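Local structure of type II restriction enzyme ngomi (Neisseria gonorrhoeae, 1FIU) at residues S74-S79 with D279-L284; E104-Q109 with H113-A118; I231-G236 with F265-N270; Q251-Q254 with D260-D263. The protein recognises the double-stranded sequence 5'-GCCGGC-3' as a homotetramer and cleaves it after the first G, using two magnesium ions per subunit. One frame throughout, in Å; residues are numbered along the deposited sequence.

Contact 1 (S74-S79 with D279-L284); sequences SEFVQS and DLPLDL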
# COMPACT_ATOMS: atom_id res chain seq x y z
N SER I 74 23.93 -16.90 -5.17
CA SER I 74 24.78 -15.88 -4.55
C SER I 74 26.15 -15.80 -5.21
O SER I 74 26.66 -14.70 -5.49
CB SER I 74 24.97 -16.19 -3.08
OG SER I 74 25.58 -15.09 -2.42
N GLU I 75 26.75 -16.96 -5.46
CA GLU I 75 28.07 -17.01 -6.08
C GLU I 75 28.06 -16.46 -7.49
O GLU I 75 28.98 -15.76 -7.88
CB GLU I 75 28.59 -18.46 -6.06
CG GLU I 75 28.81 -18.95 -4.66
CD GLU I 75 29.28 -20.38 -4.60
OE1 GLU I 75 29.23 -21.09 -5.63
OE2 GLU I 75 29.69 -20.81 -3.50
N PHE I 76 27.01 -16.76 -8.25
CA PHE I 76 26.88 -16.26 -9.61
C PHE I 76 26.76 -14.74 -9.58
O PHE I 76 27.41 -14.05 -10.36
CB PHE I 76 25.64 -16.84 -10.30
CG PHE I 76 25.29 -16.16 -11.57
CD1 PHE I 76 26.01 -16.41 -12.75
CD2 PHE I 76 24.30 -15.18 -11.59
CE1 PHE I 76 25.73 -15.69 -13.92
CE2 PHE I 76 24.03 -14.45 -12.73
CZ PHE I 76 24.74 -14.70 -13.90
N VAL I 77 25.92 -14.22 -8.68
CA VAL I 77 25.73 -12.77 -8.61
C VAL I 77 27.03 -12.08 -8.21
O VAL I 77 27.44 -11.09 -8.83
CB VAL I 77 24.59 -12.40 -7.63
CG1 VAL I 77 24.60 -10.87 -7.35
CG2 VAL I 77 23.24 -12.78 -8.26
N GLN I 78 27.68 -12.61 -7.19
CA GLN I 78 28.94 -12.03 -6.73
C GLN I 78 29.97 -11.97 -7.85
O GLN I 78 30.57 -10.92 -8.12
CB GLN I 78 29.48 -12.86 -5.57
CG GLN I 78 30.71 -12.28 -4.90
CD GLN I 78 31.24 -13.20 -3.80
OE1 GLN I 78 31.55 -14.37 -4.06
NE2 GLN I 78 31.35 -12.68 -2.58
N SER I 79 30.16 -13.08 -8.54
CA SER I 79 31.15 -13.15 -9.60
C SER I 79 30.86 -12.26 -10.81
O SER I 79 31.76 -11.59 -11.33
CB SER I 79 31.32 -14.61 -10.04
OG SER I 79 32.49 -14.76 -10.82
N ASP I 279 20.63 -11.64 -16.92
CA ASP I 279 20.23 -10.23 -16.97
C ASP I 279 20.37 -9.60 -15.58
O ASP I 279 20.46 -8.36 -15.45
CB ASP I 279 18.76 -10.14 -17.39
CG ASP I 279 18.56 -10.53 -18.83
OD1 ASP I 279 19.22 -9.89 -19.67
OD2 ASP I 279 17.77 -11.45 -19.12
N LEU I 280 20.41 -10.44 -14.56
CA LEU I 280 20.44 -9.91 -13.19
C LEU I 280 21.63 -9.04 -12.81
O LEU I 280 21.44 -7.93 -12.27
CB LEU I 280 20.26 -11.04 -12.17
CG LEU I 280 20.20 -10.57 -10.71
CD1 LEU I 280 19.12 -9.49 -10.54
CD2 LEU I 280 19.92 -11.76 -9.81
N PRO I 281 22.87 -9.49 -13.07
CA PRO I 281 24.02 -8.64 -12.70
C PRO I 281 23.95 -7.25 -13.31
O PRO I 281 24.15 -6.25 -12.61
CB PRO I 281 25.22 -9.43 -13.22
CG PRO I 281 24.75 -10.86 -13.16
CD PRO I 281 23.33 -10.76 -13.67
N LEU I 282 23.62 -7.16 -14.60
CA LEU I 282 23.50 -5.84 -15.24
C LEU I 282 22.31 -5.04 -14.69
O LEU I 282 22.39 -3.82 -14.57
CB LEU I 282 23.38 -5.99 -16.76
CG LEU I 282 24.69 -5.93 -17.54
CD1 LEU I 282 24.45 -6.40 -18.98
CD2 LEU I 282 25.26 -4.50 -17.52
N ASP I 283 21.20 -5.71 -14.36
CA ASP I 283 20.06 -4.98 -13.81
C ASP I 283 20.41 -4.43 -12.41
O ASP I 283 19.84 -3.43 -11.99
CB ASP I 283 18.82 -5.87 -13.76
CG ASP I 283 18.09 -5.91 -15.10
OD1 ASP I 283 18.50 -5.18 -16.02
OD2 ASP I 283 17.10 -6.66 -15.21
N LEU I 284 21.34 -5.07 -11.70
CA LEU I 284 21.77 -4.56 -10.40
C LEU I 284 22.72 -3.36 -10.57
O LEU I 284 23.11 -2.73 -9.58
CB LEU I 284 22.49 -5.66 -9.63
CG LEU I 284 21.63 -6.83 -9.13
CD1 LEU I 284 22.53 -7.85 -8.46
CD2 LEU I 284 20.56 -6.36 -8.15
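Val77 turns both of its methyls to the leucines of 279-284. CG2 touches CD2 of Leu280 at 3.8 Å, while CG1, anti to the backbone N (chi1 168°), reaches CD1 of Leu284, also at 3.8 Å. A branched valine suits this place because its two methyls diverge toward two leucines one helical turn apart. Pro281, next along the chain from Leu280, takes the neighbouring aromatic: CE2 of Phe76 lies 3.7 Å from CG of Pro281, the two side chains crossing at about a right angle. CA of Val77 and CA of Pro281 are 6.1 Å apart, a spacing that the compact valine and proline allow.

The contact packs helix 62-81 against the C-terminal end of the chain beside the central mixed sheet of this PDDEXK-clan nuclease. Val77 also touches Val94 of strand 92-96, and Leu280 rests on Val217 and Val219 of strand 215-220, so the apolar layer continues onto the sheet. Further out, Phe12 meets the Phe76 ring with planes at about 50°. Asp283 OD2 has a salt bridge to Lys275 and a hydrogen bond with OH of Tyr242, and OD1 accepts one from N of Ser169 of the second subunit.

Contact 2 (E104-Q109 with H113-A118); sequences EIARYQ and HLTALA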
# COMPACT_ATOMS: atom_id res chain seq x y z
N GLU I 104 18.82 -8.84 10.62
CA GLU I 104 20.03 -8.68 9.81
C GLU I 104 19.85 -7.39 8.99
O GLU I 104 20.80 -6.62 8.83
CB GLU I 104 20.23 -9.87 8.87
CG GLU I 104 21.24 -9.67 7.71
CD GLU I 104 22.69 -9.55 8.17
OE1 GLU I 104 23.01 -10.01 9.29
OE2 GLU I 104 23.52 -9.02 7.40
N ILE I 105 18.64 -7.16 8.47
CA ILE I 105 18.43 -5.95 7.67
C ILE I 105 18.60 -4.67 8.47
O ILE I 105 18.84 -3.62 7.86
CB ILE I 105 17.04 -5.84 6.97
CG1 ILE I 105 15.92 -5.94 7.99
CG2 ILE I 105 16.93 -6.84 5.83
CD1 ILE I 105 14.60 -5.48 7.43
N ALA I 106 18.48 -4.74 9.80
CA ALA I 106 18.66 -3.52 10.60
C ALA I 106 20.13 -3.13 10.70
O ALA I 106 20.46 -2.09 11.28
CB ALA I 106 18.06 -3.69 12.01
N ARG I 107 21.01 -3.94 10.14
CA ARG I 107 22.42 -3.58 10.14
C ARG I 107 22.69 -2.61 8.99
O ARG I 107 23.79 -2.08 8.87
CB ARG I 107 23.31 -4.82 9.97
CG ARG I 107 23.00 -5.90 11.00
CD ARG I 107 24.17 -6.84 11.24
NE ARG I 107 24.66 -7.48 10.03
CZ ARG I 107 25.60 -8.42 10.03
NH1 ARG I 107 26.14 -8.82 11.18
NH2 ARG I 107 26.00 -8.98 8.90
N TYR I 108 21.67 -2.36 8.17
CA TYR I 108 21.82 -1.48 7.01
C TYR I 108 21.04 -0.19 7.19
O TYR I 108 19.99 -0.14 7.83
CB TYR I 108 21.41 -2.22 5.74
CG TYR I 108 22.21 -3.49 5.66
CD1 TYR I 108 21.64 -4.70 6.00
CD2 TYR I 108 23.59 -3.44 5.44
CE1 TYR I 108 22.43 -5.87 6.14
CE2 TYR I 108 24.38 -4.58 5.59
CZ TYR I 108 23.80 -5.78 5.94
OH TYR I 108 24.59 -6.89 6.14
N GLN I 109 21.60 0.85 6.62
CA GLN I 109 21.08 2.18 6.79
C GLN I 109 19.59 2.42 6.65
O GLN I 109 18.98 3.01 7.54
CB GLN I 109 21.84 3.09 5.87
CG GLN I 109 21.95 4.46 6.40
CD GLN I 109 22.93 5.28 5.60
OE1 GLN I 109 24.12 4.93 5.47
NE2 GLN I 109 22.45 6.37 5.03
N HIS I 113 16.45 1.64 11.94
CA HIS I 113 15.49 1.96 12.98
C HIS I 113 14.64 0.79 13.46
O HIS I 113 13.97 0.90 14.47
CB HIS I 113 14.53 3.07 12.51
CG HIS I 113 13.82 2.74 11.23
ND1 HIS I 113 14.49 2.63 10.03
CD2 HIS I 113 12.51 2.50 10.95
CE1 HIS I 113 13.63 2.35 9.07
NE2 HIS I 113 12.43 2.26 9.60
N LEU I 114 14.65 -0.33 12.73
CA LEU I 114 13.87 -1.47 13.17
C LEU I 114 14.43 -2.02 14.49
O LEU I 114 13.69 -2.61 15.28
CB LEU I 114 13.84 -2.54 12.08
CG LEU I 114 13.08 -2.11 10.81
CD1 LEU I 114 13.02 -3.31 9.89
CD2 LEU I 114 11.69 -1.60 11.12
N THR I 115 15.71 -1.80 14.74
CA THR I 115 16.31 -2.26 16.01
C THR I 115 15.65 -1.50 17.16
O THR I 115 15.31 -2.09 18.20
CB THR I 115 17.84 -2.00 16.08
OG1 THR I 115 18.53 -2.82 15.13
CG2 THR I 115 18.38 -2.34 17.48
N ALA I 116 15.49 -0.19 17.00
CA ALA I 116 14.88 0.61 18.06
C ALA I 116 13.42 0.21 18.27
O ALA I 116 12.94 0.11 19.42
CB ALA I 116 14.98 2.09 17.72
N LEU I 117 12.71 -0.06 17.18
CA LEU I 117 11.31 -0.47 17.25
C LEU I 117 11.20 -1.78 18.03
O LEU I 117 10.39 -1.91 18.94
CB LEU I 117 10.73 -0.68 15.86
CG LEU I 117 10.52 0.56 14.99
CD1 LEU I 117 9.86 0.15 13.68
CD2 LEU I 117 9.65 1.54 15.72
N ALA I 118 12.03 -2.74 17.64
CA ALA I 118 12.06 -4.05 18.27
C ALA I 118 12.38 -3.91 19.76
O ALA I 118 11.72 -4.53 20.59
CB ALA I 118 13.09 -4.93 17.58
O HOH W 1 20.45 -1.37 13.79
O HOH W 2 16.97 3.87 9.37
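Ala106, Leu114 and Thr115 bring the loop 104-109 against 113-118 of the helix that follows. CB of Ala106 points at the helix and sits 3.3 Å from OG1 of Thr115, with CB of Leu114 a looser 4.4 Å away. A residue this small lets the backbones approach to 5.8 Å between CA of Ala106 and CA of Leu114. The threonine hydroxyl also serves a polar purpose: a water donates to the carbonyl O of Ala106 at 2.6 Å and is hydrogen-bonded to OG1 of Thr115 at 2.8 Å, joining loop to helix beside the methyl contact. A second water links O of Gln109 with ND1 of His113.

Leu114 turns its CD1 to the end of Ile105, whose CD1 it meets at 3.6 Å. Ile105 holds CG1 between its backbone N and carbonyl carbon (chi1 56°), and from there the extended chain carries CD1 to the leucine. On the loop's other flank, Glu104 OE2 accepts a hydrogen bond from Tyr108 OH at 2.7 Å, nearly along its C-O axis, and forms salt bridges with Arg107 and with Lys95. Two loop backbone bonds, Arg107 N to Glu104 O and Tyr108 N to Ile105 O, mark a 3-10 turn at 105-107, packed across a short connection on the alpha helix that follows it, in the part of the chain that leaves strand 92-96 at the edge of the sheet.

Contact 3 (I231-G236 with F265-N270); sequences IALGTG and FYIMVN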
# COMPACT_ATOMS: atom_id res chain seq x y z
N ILE I 231 4.05 -15.12 -9.12
CA ILE I 231 4.84 -14.07 -8.46
C ILE I 231 5.30 -13.00 -9.47
O ILE I 231 5.48 -11.84 -9.09
CB ILE I 231 6.04 -14.69 -7.67
CG1 ILE I 231 6.78 -13.61 -6.86
CG2 ILE I 231 6.98 -15.40 -8.62
CD1 ILE I 231 5.95 -13.00 -5.71
N ALA I 232 5.46 -13.36 -10.75
CA ALA I 232 5.93 -12.40 -11.75
C ALA I 232 4.88 -11.39 -12.22
O ALA I 232 5.19 -10.22 -12.48
CB ALA I 232 6.50 -13.14 -12.96
N LEU I 233 3.63 -11.82 -12.35
CA LEU I 233 2.61 -10.87 -12.82
C LEU I 233 2.26 -9.82 -11.78
O LEU I 233 2.32 -10.08 -10.59
CB LEU I 233 1.33 -11.62 -13.24
CG LEU I 233 1.46 -12.55 -14.45
CD1 LEU I 233 0.09 -13.23 -14.63
CD2 LEU I 233 1.86 -11.81 -15.71
N GLY I 234 1.89 -8.63 -12.25
CA GLY I 234 1.52 -7.57 -11.35
C GLY I 234 2.74 -6.73 -11.01
O GLY I 234 3.88 -7.15 -11.27
N THR I 235 2.50 -5.56 -10.41
CA THR I 235 3.59 -4.66 -10.04
C THR I 235 3.35 -4.08 -8.66
O THR I 235 2.24 -4.13 -8.13
CB THR I 235 3.71 -3.46 -11.03
OG1 THR I 235 2.47 -2.76 -11.08
CG2 THR I 235 4.07 -3.95 -12.42
N GLY I 236 4.42 -3.53 -8.07
CA GLY I 236 4.31 -2.88 -6.77
C GLY I 236 5.14 -3.48 -5.64
O GLY I 236 5.53 -2.77 -4.70
N PHE I 265 4.34 -17.06 -21.21
CA PHE I 265 5.77 -16.78 -21.17
C PHE I 265 6.04 -15.43 -21.83
O PHE I 265 6.74 -14.59 -21.27
CB PHE I 265 6.55 -17.87 -21.93
CG PHE I 265 8.02 -17.60 -22.07
CD1 PHE I 265 8.93 -18.06 -21.10
CD2 PHE I 265 8.52 -16.94 -23.19
CE1 PHE I 265 10.30 -17.86 -21.26
CE2 PHE I 265 9.88 -16.73 -23.36
CZ PHE I 265 10.79 -17.21 -22.38
N TYR I 266 5.51 -15.20 -23.04
CA TYR I 266 5.75 -13.91 -23.69
C TYR I 266 5.06 -12.74 -23.03
O TYR I 266 5.55 -11.62 -23.11
CB TYR I 266 5.43 -13.97 -25.20
CG TYR I 266 6.46 -14.78 -25.94
CD1 TYR I 266 6.12 -16.00 -26.54
CD2 TYR I 266 7.80 -14.39 -25.97
CE1 TYR I 266 7.09 -16.80 -27.14
CE2 TYR I 266 8.78 -15.18 -26.57
CZ TYR I 266 8.42 -16.39 -27.15
OH TYR I 266 9.37 -17.20 -27.73
N ILE I 267 3.93 -12.97 -22.36
CA ILE I 267 3.27 -11.88 -21.65
C ILE I 267 4.23 -11.40 -20.57
O ILE I 267 4.43 -10.18 -20.39
CB ILE I 267 1.97 -12.33 -20.99
CG1 ILE I 267 0.88 -12.46 -22.07
CG2 ILE I 267 1.52 -11.31 -19.93
CD1 ILE I 267 -0.37 -13.10 -21.58
N MET I 268 4.84 -12.35 -19.87
CA MET I 268 5.79 -12.00 -18.81
C MET I 268 7.09 -11.43 -19.34
O MET I 268 7.60 -10.44 -18.80
CB MET I 268 6.08 -13.22 -17.92
CG MET I 268 4.87 -13.72 -17.16
SD MET I 268 5.26 -15.03 -16.00
CE MET I 268 5.44 -16.49 -17.15
N VAL I 269 7.65 -12.01 -20.40
CA VAL I 269 8.91 -11.49 -20.93
C VAL I 269 8.73 -10.16 -21.66
O VAL I 269 9.47 -9.20 -21.42
CB VAL I 269 9.57 -12.52 -21.87
CG1 VAL I 269 10.80 -11.91 -22.55
CG2 VAL I 269 9.96 -13.77 -21.07
N ASN I 270 7.75 -10.08 -22.55
CA ASN I 270 7.54 -8.83 -23.25
C ASN I 270 7.04 -7.75 -22.30
O ASN I 270 7.25 -6.55 -22.54
CB ASN I 270 6.55 -9.02 -24.40
CG ASN I 270 7.10 -9.89 -25.51
OD1 ASN I 270 8.32 -10.03 -25.65
ND2 ASN I 270 6.21 -10.47 -26.31
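At Leu233 the chain leaves helix 225-232 for an extended conformation (psi 149°), and it is here that it passes nearest helix 259-270, with 6.9 Å between CA of Leu233 and CA of Met268. Met268 provides the middle of the interface. Its SD lies 3.8 Å from CB of Ala232, which points toward the helix, while its CG is 3.8 Å from CD2 of Leu233. CG of the methionine stands anti to the carbonyl carbon (chi1 -64°), and the extended second torsion carries SD on to the alanine, so that one side chain meets an alanine with its sulfur and a leucine with a methylene. Alanine suits the first position because its short side chain admits the bulky sulfur; at the second, leucine is long enough for its CD2 to reach the methionine chain, the two side chains crossing at about a right angle. The same CD2 of Leu233 approaches CG2 of Ile267 more loosely, at 4.3 Å.

Met268 continues onto Pro225, Ile228 and Ser229 of helix 225-232. The carbonyls beyond the helix end are taken up by arginines, O of Leu233 by Arg199 and O of Gly234 by Arg273. Subunit packing surrounds the place as well: Leu233 touches Ser133 and Ile267 touches Ala128 of the fourth subunit, while Thr235 OG1 is hydrogen-bonded to O of Arg207 of the second subunit. Here the C-terminal end of helix 225-232 and its exit loop lie on the side of helix 259-270, within the alpha/beta fold of a PDDEXK-clan nuclease and close to two subunit interfaces.

Contact 4 (Q251-Q254 with D260-D263); sequences QILQ and DALD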
# COMPACT_ATOMS: atom_id res chain seq x y z
N GLN I 251 13.01 -22.36 -25.52
CA GLN I 251 13.23 -23.35 -26.59
C GLN I 251 12.32 -24.57 -26.42
O GLN I 251 11.74 -25.08 -27.41
CB GLN I 251 14.70 -23.80 -26.60
CG GLN I 251 15.12 -24.60 -27.85
CD GLN I 251 16.62 -24.89 -27.87
OE1 GLN I 251 17.44 -24.00 -27.62
NE2 GLN I 251 16.98 -26.13 -28.16
N ILE I 252 12.17 -25.05 -25.18
CA ILE I 252 11.32 -26.22 -24.98
C ILE I 252 9.86 -25.91 -25.24
O ILE I 252 9.16 -26.70 -25.88
CB ILE I 252 11.50 -26.83 -23.57
CG1 ILE I 252 12.95 -27.30 -23.42
CG2 ILE I 252 10.58 -28.05 -23.37
CD1 ILE I 252 13.39 -28.27 -24.54
N LEU I 253 9.39 -24.76 -24.76
CA LEU I 253 8.01 -24.38 -25.01
C LEU I 253 7.76 -24.31 -26.52
O LEU I 253 6.73 -24.77 -27.01
CB LEU I 253 7.69 -23.02 -24.39
CG LEU I 253 7.77 -23.00 -22.85
CD1 LEU I 253 7.62 -21.56 -22.36
CD2 LEU I 253 6.68 -23.86 -22.23
N GLN I 254 8.70 -23.73 -27.26
CA GLN I 254 8.54 -23.62 -28.71
C GLN I 254 8.55 -24.99 -29.37
O GLN I 254 7.71 -25.27 -30.23
CB GLN I 254 9.66 -22.75 -29.30
CG GLN I 254 9.53 -21.27 -28.95
CD GLN I 254 8.52 -20.54 -29.84
OE1 GLN I 254 7.73 -21.16 -30.56
NE2 GLN I 254 8.54 -19.21 -29.78
N ASP I 260 -0.48 -22.19 -24.89
CA ASP I 260 -0.92 -21.34 -23.79
C ASP I 260 0.28 -20.94 -22.93
O ASP I 260 0.45 -19.75 -22.58
CB ASP I 260 -1.98 -22.05 -22.94
CG ASP I 260 -3.36 -22.11 -23.63
OD1 ASP I 260 -3.51 -21.54 -24.74
OD2 ASP I 260 -4.28 -22.72 -23.06
N ALA I 261 1.12 -21.91 -22.59
CA ALA I 261 2.30 -21.61 -21.77
C ALA I 261 3.20 -20.62 -22.52
O ALA I 261 3.80 -19.73 -21.91
CB ALA I 261 3.07 -22.89 -21.44
N LEU I 262 3.28 -20.77 -23.84
CA LEU I 262 4.07 -19.86 -24.65
C LEU I 262 3.51 -18.44 -24.56
O LEU I 262 4.25 -17.48 -24.40
CB LEU I 262 4.05 -20.30 -26.11
CG LEU I 262 5.15 -21.24 -26.57
CD1 LEU I 262 4.83 -21.71 -27.99
CD2 LEU I 262 6.48 -20.50 -26.53
N ASP I 263 2.19 -18.33 -24.70
CA ASP I 263 1.51 -17.05 -24.62
C ASP I 263 1.81 -16.38 -23.27
O ASP I 263 2.08 -15.18 -23.22
CB ASP I 263 -0.00 -17.23 -24.77
CG ASP I 263 -0.41 -17.56 -26.20
OD1 ASP I 263 0.46 -17.52 -27.08
OD2 ASP I 263 -1.60 -17.85 -26.43
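Leu253 and Leu262 form the apolar heart of this contact, with 6.0 Å between their CA atoms. CD2 of Leu262 presses against CB of Leu253 at 3.5 Å, and CD1 of Leu262 lies 3.7 Å from O of Leu253, so the fork of Leu262 lies against the base of Leu253 and the adjoining backbone. The far end of Leu253 goes elsewhere: its CD2 touches CB of Ala261 at 3.8 Å. Leucine on one helix thus meets a leucine and an alanine that follow each other on the next, the small alanine accepting the branch tip at close helix spacing.

These residues join helix 246-256 to helix 259-270, two successive helices separated by a very short connection, which makes the unit a helical hairpin. Its apolar side continues onto neighbouring helices, for Leu253 also touches Ile43 of helix 38-50, and both Leu253 and Ala261 rest on Pro225 at the start of helix 225-232.

The remaining contact is between an amide and a hydrocarbon. Gln254 bends at its second torsion (chi2 -80°), which folds the amide over toward Leu262 and leaves the two side chains crossing at about a right angle. CD of Gln254 comes within 3.9 Å of CD2 of Leu262. Glutamine suits this more exposed border because CG and the flat amide can lie against the leucine methyls while NE2 is also hydrogen-bonded to OH of Tyr266, one turn further along helix 259-270.

How the contacts relate
Contact 1 joins residues 200 positions apart, and the other three fall within the stretch of chain it spans. Contact 2 comes first, followed by contact 3, whose own span includes contact 4. Contacts 3 and 4 share helix 259-270 and touch, with centres about 15 Å apart, Phe265 packing on Leu253. Contact 2 lies far from that pair, its centre about 44 Å from that of contact 4, on the opposite side of the chain's centre. Contact 1, the most central, brings sequence-distant helices together beside the mixed sheet. Contacts 1 and 3 both adjoin the second subunit, tying local packing to the tetramer.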